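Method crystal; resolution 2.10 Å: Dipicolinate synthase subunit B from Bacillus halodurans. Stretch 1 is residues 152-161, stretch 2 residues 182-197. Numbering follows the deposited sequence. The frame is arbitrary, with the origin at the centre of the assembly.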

ATOM      1  N   ILE A 152      12.740  12.563   6.015  1.00  8.79           N
ATOM      2  CA  ILE A 152      13.097  12.445   4.621  1.00  9.23           C
ATOM      3  C   ILE A 152      12.608  13.718   3.925  1.00  9.54           C
ATOM      4  O   ILE A 152      11.467  14.108   4.077  1.00  8.92           O
ATOM      5  CB  ILE A 152      12.486  11.196   3.954  1.00  8.94           C
ATOM      6  CG1 ILE A 152      13.034   9.966   4.655  1.00 11.19           C
ATOM      7  CG2 ILE A 152      12.854  11.155   2.389  1.00  7.07           C
ATOM      8  CD1 ILE A 152      12.613   8.565   4.127  1.00  7.76           C
ATOM      9  N   TYR A 153      13.470  14.336   3.120  1.00  9.80           N
ATOM     10  CA  TYR A 153      13.171  15.600   2.459  1.00 10.32           C
ATOM     11  C   TYR A 153      13.619  15.575   1.012  1.00 10.30           C
ATOM     12  O   TYR A 153      14.565  14.835   0.679  1.00  9.47           O
ATOM     13  CB  TYR A 153      13.838  16.793   3.184  1.00 10.81           C
ATOM     14  CG  TYR A 153      13.538  16.818   4.675  1.00 11.97           C
ATOM     15  CD1 TYR A 153      12.421  17.462   5.186  1.00 13.43           C
ATOM     16  CD2 TYR A 153      14.365  16.146   5.566  1.00 10.07           C
ATOM     17  CE1 TYR A 153      12.139  17.425   6.582  1.00 13.03           C
ATOM     18  CE2 TYR A 153      14.075  16.085   6.913  1.00 11.77           C
ATOM     19  CZ  TYR A 153      13.016  16.758   7.415  1.00 12.51           C
ATOM     20  OH  TYR A 153      12.833  16.673   8.750  1.00 15.54           O
ATOM     21  N   PHE A 154      12.909  16.337   0.177  1.00  9.88           N
ATOM     22  CA  PHE A 154      13.123  16.351  -1.273  1.00 10.31           C
ATOM     23  C   PHE A 154      13.685  17.680  -1.796  1.00 10.27           C
ATOM     24  O   PHE A 154      13.207  18.766  -1.413  1.00 10.84           O
ATOM     25  CB  PHE A 154      11.802  16.025  -1.997  1.00 10.46           C
ATOM     26  CG  PHE A 154      11.474  14.553  -2.062  1.00  9.24           C
ATOM     27  CD1 PHE A 154      11.117  13.850  -0.927  1.00 12.07           C
ATOM     28  CD2 PHE A 154      11.560  13.854  -3.270  1.00 14.96           C
ATOM     29  CE1 PHE A 154      10.835  12.514  -0.975  1.00 12.94           C
ATOM     30  CE2 PHE A 154      11.311  12.477  -3.320  1.00 13.79           C
ATOM     31  CZ  PHE A 154      10.920  11.820  -2.187  1.00 14.08           C
ATOM     32  N   ILE A 155      14.755  17.602  -2.600  1.00  9.71           N
ATOM     33  CA  ILE A 155      15.239  18.726  -3.338  1.00  9.11           C
ATOM     34  C   ILE A 155      14.069  19.067  -4.288  1.00 10.12           C
ATOM     35  O   ILE A 155      13.463  18.180  -4.883  1.00 10.53           O
ATOM     36  CB  ILE A 155      16.463  18.400  -4.173  1.00  9.89           C
ATOM     37  CG1 ILE A 155      17.644  17.892  -3.312  1.00 10.14           C
ATOM     38  CG2 ILE A 155      16.885  19.613  -5.056  1.00  8.58           C
ATOM     39  CD1 ILE A 155      18.822  17.330  -4.172  1.00 12.03           C
ATOM     40  N   PRO A 156      13.719  20.340  -4.388  1.00  9.30           N
ATOM     41  CA  PRO A 156      12.571  20.706  -5.173  1.00  9.73           C
ATOM     42  C   PRO A 156      12.663  20.132  -6.559  1.00  9.19           C
ATOM     43  O   PRO A 156      13.771  20.062  -7.150  1.00  9.37           O
ATOM     44  CB  PRO A 156      12.671  22.253  -5.214  1.00 10.24           C
ATOM     45  CG  PRO A 156      13.179  22.577  -3.914  1.00 11.44           C
ATOM     46  CD  PRO A 156      14.182  21.470  -3.562  1.00  9.49           C
ATOM     47  N   PHE A 157      11.528  19.726  -7.094  1.00  9.93           N
ATOM     48  CA  PHE A 157      11.504  18.983  -8.358  1.00 10.09           C
ATOM     49  C   PHE A 157      10.269  19.368  -9.259  1.00 11.38           C
ATOM     50  O   PHE A 157       9.323  20.066  -8.834  1.00 11.51           O
ATOM     51  CB  PHE A 157      11.529  17.485  -8.057  1.00 10.46           C
ATOM     52  CG  PHE A 157      10.312  16.999  -7.238  1.00 11.26           C
ATOM     53  CD1 PHE A 157       9.109  16.689  -7.854  1.00 10.42           C
ATOM     54  CD2 PHE A 157      10.393  16.863  -5.875  1.00 10.75           C
ATOM     55  CE1 PHE A 157       8.010  16.266  -7.109  1.00 12.58           C
ATOM     56  CE2 PHE A 157       9.297  16.399  -5.152  1.00 14.55           C
ATOM     57  CZ  PHE A 157       8.117  16.126  -5.768  1.00 12.19           C
ATOM     58  N   GLY A 158      10.259  18.838 -10.466  1.00 10.90           N
ATOM     59  CA  GLY A 158       9.240  19.188 -11.440  1.00 11.52           C
ATOM     60  C   GLY A 158       9.363  18.314 -12.653  1.00 10.69           C
ATOM     61  O   GLY A 158      10.291  17.507 -12.739  1.00 10.99           O
ATOM     62  N   GLN A 159       8.448  18.485 -13.601  1.00 11.48           N
ATOM     63  CA  GLN A 159       8.485  17.710 -14.817  1.00 12.60           C
ATOM     64  C   GLN A 159       9.544  18.288 -15.739  1.00 14.25           C
ATOM     65  O   GLN A 159       9.501  19.476 -16.082  1.00 14.42           O
ATOM     66  CB  GLN A 159       7.184  17.757 -15.537  1.00 13.11           C
ATOM     67  CG  GLN A 159       6.041  17.035 -14.860  1.00 13.20           C
ATOM     68  CD  GLN A 159       4.752  17.162 -15.687  1.00 13.15           C
ATOM     69  OE1 GLN A 159       4.040  18.180 -15.637  1.00 10.68           O
ATOM     70  NE2 GLN A 159       4.446  16.106 -16.436  1.00  7.33           N
ATOM     71  N   ASP A 160      10.461  17.477 -16.207  1.00 15.64           N
ATOM     72  CA  ASP A 160      11.493  18.054 -17.041  1.00 17.00           C
ATOM     73  C   ASP A 160      11.127  18.105 -18.517  1.00 17.36           C
ATOM     74  O   ASP A 160      11.702  18.923 -19.250  1.00 16.41           O
ATOM     75  CB  ASP A 160      12.814  17.366 -16.855  1.00 18.14           C
ATOM     76  CG  ASP A 160      12.745  15.912 -17.149  1.00 21.98           C
ATOM     77  OD1 ASP A 160      13.717  15.408 -17.808  1.00 23.40           O
ATOM     78  OD2 ASP A 160      11.737  15.292 -16.732  1.00 21.42           O
ATOM     79  N   ASN A 161      10.181  17.277 -18.970  1.00 15.91           N
ATOM     80  CA  ASN A 161       9.753  17.357 -20.379  1.00 15.46           C
ATOM     81  C   ASN A 161       8.397  16.725 -20.524  1.00 14.57           C
ATOM     82  O   ASN A 161       8.275  15.535 -20.846  1.00 12.94           O
ATOM     83  CB  ASN A 161      10.769  16.704 -21.305  1.00 16.14           C
ATOM     84  CG  ASN A 161      10.539  17.054 -22.784  1.00 20.95           C
ATOM     85  OD1 ASN A 161       9.411  17.395 -23.245  1.00 26.90           O
ATOM     86  ND2 ASN A 161      11.588  16.895 -23.547  1.00 23.56           N
ATOM     87  N   ALA A 182      17.354  23.477   5.281  1.00 11.02           N
ATOM     88  CA  ALA A 182      16.036  23.372   5.868  1.00 11.65           C
ATOM     89  C   ALA A 182      15.870  21.993   6.537  1.00 11.02           C
ATOM     90  O   ALA A 182      15.275  21.885   7.641  1.00 11.42           O
ATOM     91  CB  ALA A 182      14.926  23.654   4.856  1.00  9.82           C
ATOM     92  N   ALA A 183      16.398  20.957   5.913  1.00 10.26           N
ATOM     93  CA  ALA A 183      16.319  19.616   6.519  1.00 10.88           C
ATOM     94  C   ALA A 183      17.003  19.538   7.891  1.00 11.91           C
ATOM     95  O   ALA A 183      16.586  18.785   8.768  1.00 11.04           O
ATOM     96  CB  ALA A 183      16.938  18.567   5.601  1.00  9.35           C
ATOM     97  N   LEU A 184      18.129  20.206   8.022  1.00 12.99           N
ATOM     98  CA  LEU A 184      18.861  20.199   9.294  1.00 14.55           C
ATOM     99  C   LEU A 184      18.011  20.860  10.403  1.00 15.55           C
ATOM    100  O   LEU A 184      18.172  20.556  11.549  1.00 16.27           O
ATOM    101  CB  LEU A 184      20.205  20.928   9.165  1.00 14.81           C
ATOM    102  CG  LEU A 184      21.299  20.236   8.347  1.00 16.08           C
ATOM    103  CD1 LEU A 184      22.495  21.177   8.215  1.00 13.17           C
ATOM    104  CD2 LEU A 184      21.665  18.896   9.036  1.00 13.73           C
ATOM    105  N   ARG A 185      17.071  21.731  10.041  1.00 17.18           N
ATOM    106  CA  ARG A 185      16.098  22.299  11.027  1.00 17.66           C
ATOM    107  C   ARG A 185      14.804  21.491  11.110  1.00 16.32           C
ATOM    108  O   ARG A 185      13.830  21.929  11.683  1.00 15.88           O
ATOM    109  CB  ARG A 185      15.688  23.697  10.573  1.00 18.15           C
ATOM    110  CG  ARG A 185      16.678  24.765  10.859  1.00 24.61           C
ATOM    111  CD  ARG A 185      16.039  26.150  10.493  1.00 32.56           C
ATOM    112  NE  ARG A 185      16.150  26.443   9.062  1.00 36.85           N
ATOM    113  CZ  ARG A 185      15.168  26.441   8.144  1.00 42.17           C
ATOM    114  NH1 ARG A 185      13.895  26.129   8.458  1.00 44.24           N
ATOM    115  NH2 ARG A 185      15.474  26.739   6.866  1.00 40.19           N
ATOM    116  N   GLY A 186      14.739  20.354  10.459  1.00 14.83           N
ATOM    117  CA  GLY A 186      13.534  19.579  10.522  1.00 15.07           C
ATOM    118  C   GLY A 186      12.465  20.022   9.552  1.00 14.97           C
ATOM    119  O   GLY A 186      11.327  19.686   9.751  1.00 14.06           O
ATOM    120  N   GLN A 187      12.825  20.721   8.477  1.00 15.63           N
ATOM    121  CA  GLN A 187      11.822  21.269   7.542  1.00 15.99           C
ATOM    122  C   GLN A 187      12.109  20.866   6.090  1.00 14.41           C
ATOM    123  O   GLN A 187      13.292  20.763   5.678  1.00 13.13           O
ATOM    124  CB  GLN A 187      11.803  22.830   7.581  1.00 16.99           C
ATOM    125  CG  GLN A 187      11.597  23.515   8.929  1.00 22.39           C
ATOM    126  CD  GLN A 187      10.276  23.131   9.596  1.00 32.53           C
ATOM    127  OE1 GLN A 187       9.315  22.734   8.926  1.00 36.04           O
ATOM    128  NE2 GLN A 187      10.222  23.235  10.940  1.00 38.88           N
ATOM    129  N   GLN A 188      11.027  20.681   5.339  1.00 11.39           N
ATOM    130  CA  GLN A 188      11.015  20.608   3.910  1.00 11.02           C
ATOM    131  C   GLN A 188      11.119  22.035   3.341  1.00 11.32           C
ATOM    132  O   GLN A 188      10.275  22.869   3.613  1.00  9.99           O
ATOM    133  CB  GLN A 188       9.689  19.975   3.400  1.00 10.47           C
ATOM    134  CG  GLN A 188       9.558  19.949   1.892  1.00  8.92           C
ATOM    135  CD  GLN A 188      10.722  19.183   1.167  1.00  5.52           C
ATOM    136  OE1 GLN A 188      10.899  17.981   1.355  1.00  8.95           O
ATOM    137  NE2 GLN A 188      11.466  19.884   0.326  1.00  6.56           N
ATOM    138  N   TYR A 189      12.129  22.268   2.508  1.00 11.18           N
ATOM    139  CA  TYR A 189      12.323  23.523   1.814  1.00 10.53           C
ATOM    140  C   TYR A 189      11.226  23.701   0.778  1.00 11.67           C
ATOM    141  O   TYR A 189      10.833  22.739   0.094  1.00 10.85           O
ATOM    142  CB  TYR A 189      13.721  23.530   1.154  1.00 10.07           C
ATOM    143  CG  TYR A 189      14.061  24.790   0.388  1.00  9.85           C
ATOM    144  CD1 TYR A 189      14.349  26.001   1.023  1.00  9.65           C
ATOM    145  CD2 TYR A 189      14.108  24.755  -0.967  1.00 14.09           C
ATOM    146  CE1 TYR A 189      14.670  27.182   0.250  1.00 13.65           C
ATOM    147  CE2 TYR A 189      14.412  25.871  -1.729  1.00 16.28           C
ATOM    148  CZ  TYR A 189      14.671  27.070  -1.143  1.00 13.71           C
ATOM    149  OH  TYR A 189      14.935  28.069  -2.000  1.00 16.73           O
ATOM    150  N   GLN A 190      10.747  24.937   0.645  1.00 12.03           N
ATOM    151  CA  GLN A 190       9.576  25.253  -0.137  1.00 12.88           C
ATOM    152  C   GLN A 190       9.864  26.339  -1.081  1.00 13.33           C
ATOM    153  O   GLN A 190      10.661  27.188  -0.769  1.00 15.23           O
ATOM    154  CB  GLN A 190       8.456  25.711   0.770  1.00 13.33           C
ATOM    155  CG  GLN A 190       7.851  24.627   1.658  1.00 13.03           C
ATOM    156  CD  GLN A 190       7.241  23.420   0.912  1.00 13.64           C
ATOM    157  OE1 GLN A 190       7.019  22.341   1.531  1.00 11.00           O
ATOM    158  NE2 GLN A 190       6.958  23.572  -0.370  1.00  8.24           N
ATOM    159  N   PRO A 191       9.236  26.352  -2.275  1.00 14.50           N
ATOM    160  CA  PRO A 191       8.329  25.425  -2.873  1.00 12.96           C
ATOM    161  C   PRO A 191       9.035  24.154  -3.277  1.00 12.70           C
ATOM    162  O   PRO A 191      10.104  24.172  -3.843  1.00 13.02           O
ATOM    163  CB  PRO A 191       7.799  26.191  -4.085  1.00 14.10           C
ATOM    164  CG  PRO A 191       8.882  27.194  -4.440  1.00 16.16           C
ATOM    165  CD  PRO A 191       9.426  27.573  -3.102  1.00 15.29           C
ATOM    166  N   VAL A 192       8.446  23.015  -2.948  1.00 12.66           N
ATOM    167  CA  VAL A 192       9.010  21.762  -3.311  1.00 10.98           C
ATOM    168  C   VAL A 192       8.669  21.419  -4.745  1.00 11.47           C
ATOM    169  O   VAL A 192       9.355  20.626  -5.379  1.00 11.03           O
ATOM    170  CB  VAL A 192       8.612  20.661  -2.306  1.00 12.40           C
ATOM    171  CG1 VAL A 192       7.074  20.469  -2.292  1.00  8.29           C
ATOM    172  CG2 VAL A 192       9.405  19.342  -2.591  1.00  9.60           C
ATOM    173  N   LEU A 193       7.616  22.006  -5.275  1.00 13.04           N
ATOM    174  CA  LEU A 193       7.264  21.771  -6.672  1.00 14.18           C
ATOM    175  C   LEU A 193       7.739  22.981  -7.447  1.00 15.96           C
ATOM    176  O   LEU A 193       7.317  24.119  -7.154  1.00 15.47           O
ATOM    177  CB  LEU A 193       5.766  21.644  -6.835  1.00 14.45           C
ATOM    178  CG  LEU A 193       5.152  20.252  -6.781  1.00 18.05           C
ATOM    179  CD1 LEU A 193       5.736  19.410  -5.718  1.00 21.17           C
ATOM    180  CD2 LEU A 193       3.618  20.233  -6.732  1.00 14.93           C
ATOM    181  N   ILE A 194       8.635  22.761  -8.391  1.00 17.19           N
ATOM    182  CA  ILE A 194       9.106  23.846  -9.243  1.00 19.51           C
ATOM    183  C   ILE A 194       8.901  23.552 -10.756  1.00 22.19           C
ATOM    184  O   ILE A 194       8.475  22.443 -11.137  1.00 21.91           O
ATOM    185  CB  ILE A 194      10.572  24.201  -8.890  1.00 19.14           C
ATOM    186  CG1 ILE A 194      11.515  22.961  -8.915  1.00 17.41           C
ATOM    187  CG2 ILE A 194      10.628  24.901  -7.495  1.00 18.85           C
ATOM    188  CD1 ILE A 194      11.721  22.348 -10.230  1.00 14.02           C
ATOM    189  N   GLU A 195       9.183  24.545 -11.603  1.00 25.35           N
ATOM    190  CA  GLU A 195       9.119  24.383 -13.069  1.00 29.25           C
ATOM    191  C   GLU A 195      10.531  24.161 -13.555  1.00 30.98           C
ATOM    192  O   GLU A 195      11.405  25.015 -13.370  1.00 31.35           O
ATOM    193  CB  GLU A 195       8.548  25.619 -13.781  1.00 29.69           C
ATOM    194  CG  GLU A 195       7.100  25.971 -13.411  1.00 34.20           C
ATOM    195  CD  GLU A 195       5.995  25.132 -14.123  1.00 38.44           C
ATOM    196  OE1 GLU A 195       5.917  23.908 -13.847  1.00 39.34           O
ATOM    197  OE2 GLU A 195       5.160  25.729 -14.887  1.00 39.86           O
ATOM    198  N   LYS A 196      10.789  22.975 -14.065  1.00 34.33           N
ATOM    199  CA  LYS A 196      12.120  22.618 -14.500  1.00 36.10           C
ATOM    200  C   LYS A 196      12.521  23.305 -15.802  1.00 38.59           C
ATOM    201  O   LYS A 196      11.779  23.310 -16.766  1.00 40.25           O
ATOM    202  CB  LYS A 196      12.252  21.114 -14.579  1.00 36.57           C
ATOM    203  CG  LYS A 196      12.588  20.471 -13.260  1.00 33.52           C
ATOM    204  CD  LYS A 196      14.020  20.726 -12.853  1.00 30.28           C
ATOM    205  CE  LYS A 196      14.927  20.053 -13.802  1.00 28.77           C
ATOM    206  NZ  LYS A 196      16.315  19.963 -13.431  1.00 26.38           N
ATOM    207  N   PHE A 197      13.693  23.929 -15.804  1.00 40.41           N
ATOM    208  CA  PHE A 197      14.149  24.746 -16.927  1.00 40.89           C
ATOM    209  C   PHE A 197      13.036  25.574 -17.548  1.00 41.24           C
ATOM    210  O   PHE A 197      13.164  26.779 -17.679  1.00 41.18           O
ATOM    211  CB  PHE A 197      14.801  23.892 -18.009  1.00 41.06           C
TER
HETATM  212  O   HOH W   1       6.650  20.643 -13.249  1.00 11.56           O

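Ile152 opens the first stretch with its CA-to-CB bond directed away from the second, and the contact proper begins at Tyr153, whose CB points toward it. The phenol ring lies against the end of the helix: Ala183 CA sits 4.2 Å from the centroid of the six ring atoms of Tyr153 and only 14° off the ring normal, which identifies a CH-pi contact over the face. Ala183 CB packs nearby, 3.5 Å from Tyr153 CD2. The ring also meets the backbone that follows the helix, with Tyr153 CD1 3.4 Å from Gln187 O and Tyr153 OH 3.5 Å from Gly186 C.

At Phe154 the partner is a side-chain amide that pairs with both backbone polar groups of one residue. Phe154 N donates to Gln188 OE1 (2.9 Å, 177° at the hydrogen), and Gln188 NE2 donates to Phe154 O (2.7 Å, 165°). Gln188 NE2 also donates to Tyr189 O at 2.9 Å and 174°, so the amide has acceptors for both of its protons, and this pattern supports the modelled orientation of its oxygen and nitrogen. The chi1 t, chi2 p conformation of Gln188 brings the amide to this position although its CB points sideways.

Ile155 turns away, and Pro156 resumes the packing. Its CG lies 3.8 Å from Tyr189 CD2, at the edge of the tyrosine ring, while its CB is 3.9 Å from Ile194 CG1. Pro156 CA approaches Val192 O at 3.2 Å, a CA-H...O contact with an angle of 126° at the hydrogen.

The same Val192 O accepts from Phe157 N (2.9 Å, 163°), and Phe157 O accepts from Ile194 N (2.8 Å, 169°). These two bonds flank Leu193 and define a single beta bridge between Phe157 and Leu193, whose CA atoms are 5.3 Å apart. Phe157 CB points away, yet the ring end returns: Phe157 CE2 is 3.9 Å from Val192 CG2, and Phe157 CZ is 4.1 Å from Leu193 CD1.

Gly158 allows a close backbone approach, its CA 3.4 Å from Ile194 O with 142° at the hydrogen. An ideal CB on Gly158 would fall 2.1 Å from Ile194 O, a clash. Beyond it, water 1 accepts from Gln159 N at 2.8 Å and donates a weak bond to Ile194 O at 3.3 Å, linking the two backbones. The contact closes on the lysine side chain, with Gln159 O 3.5 Å from Lys196 CB and Asp160 CA 4.0 Å from that same Lys196 CB.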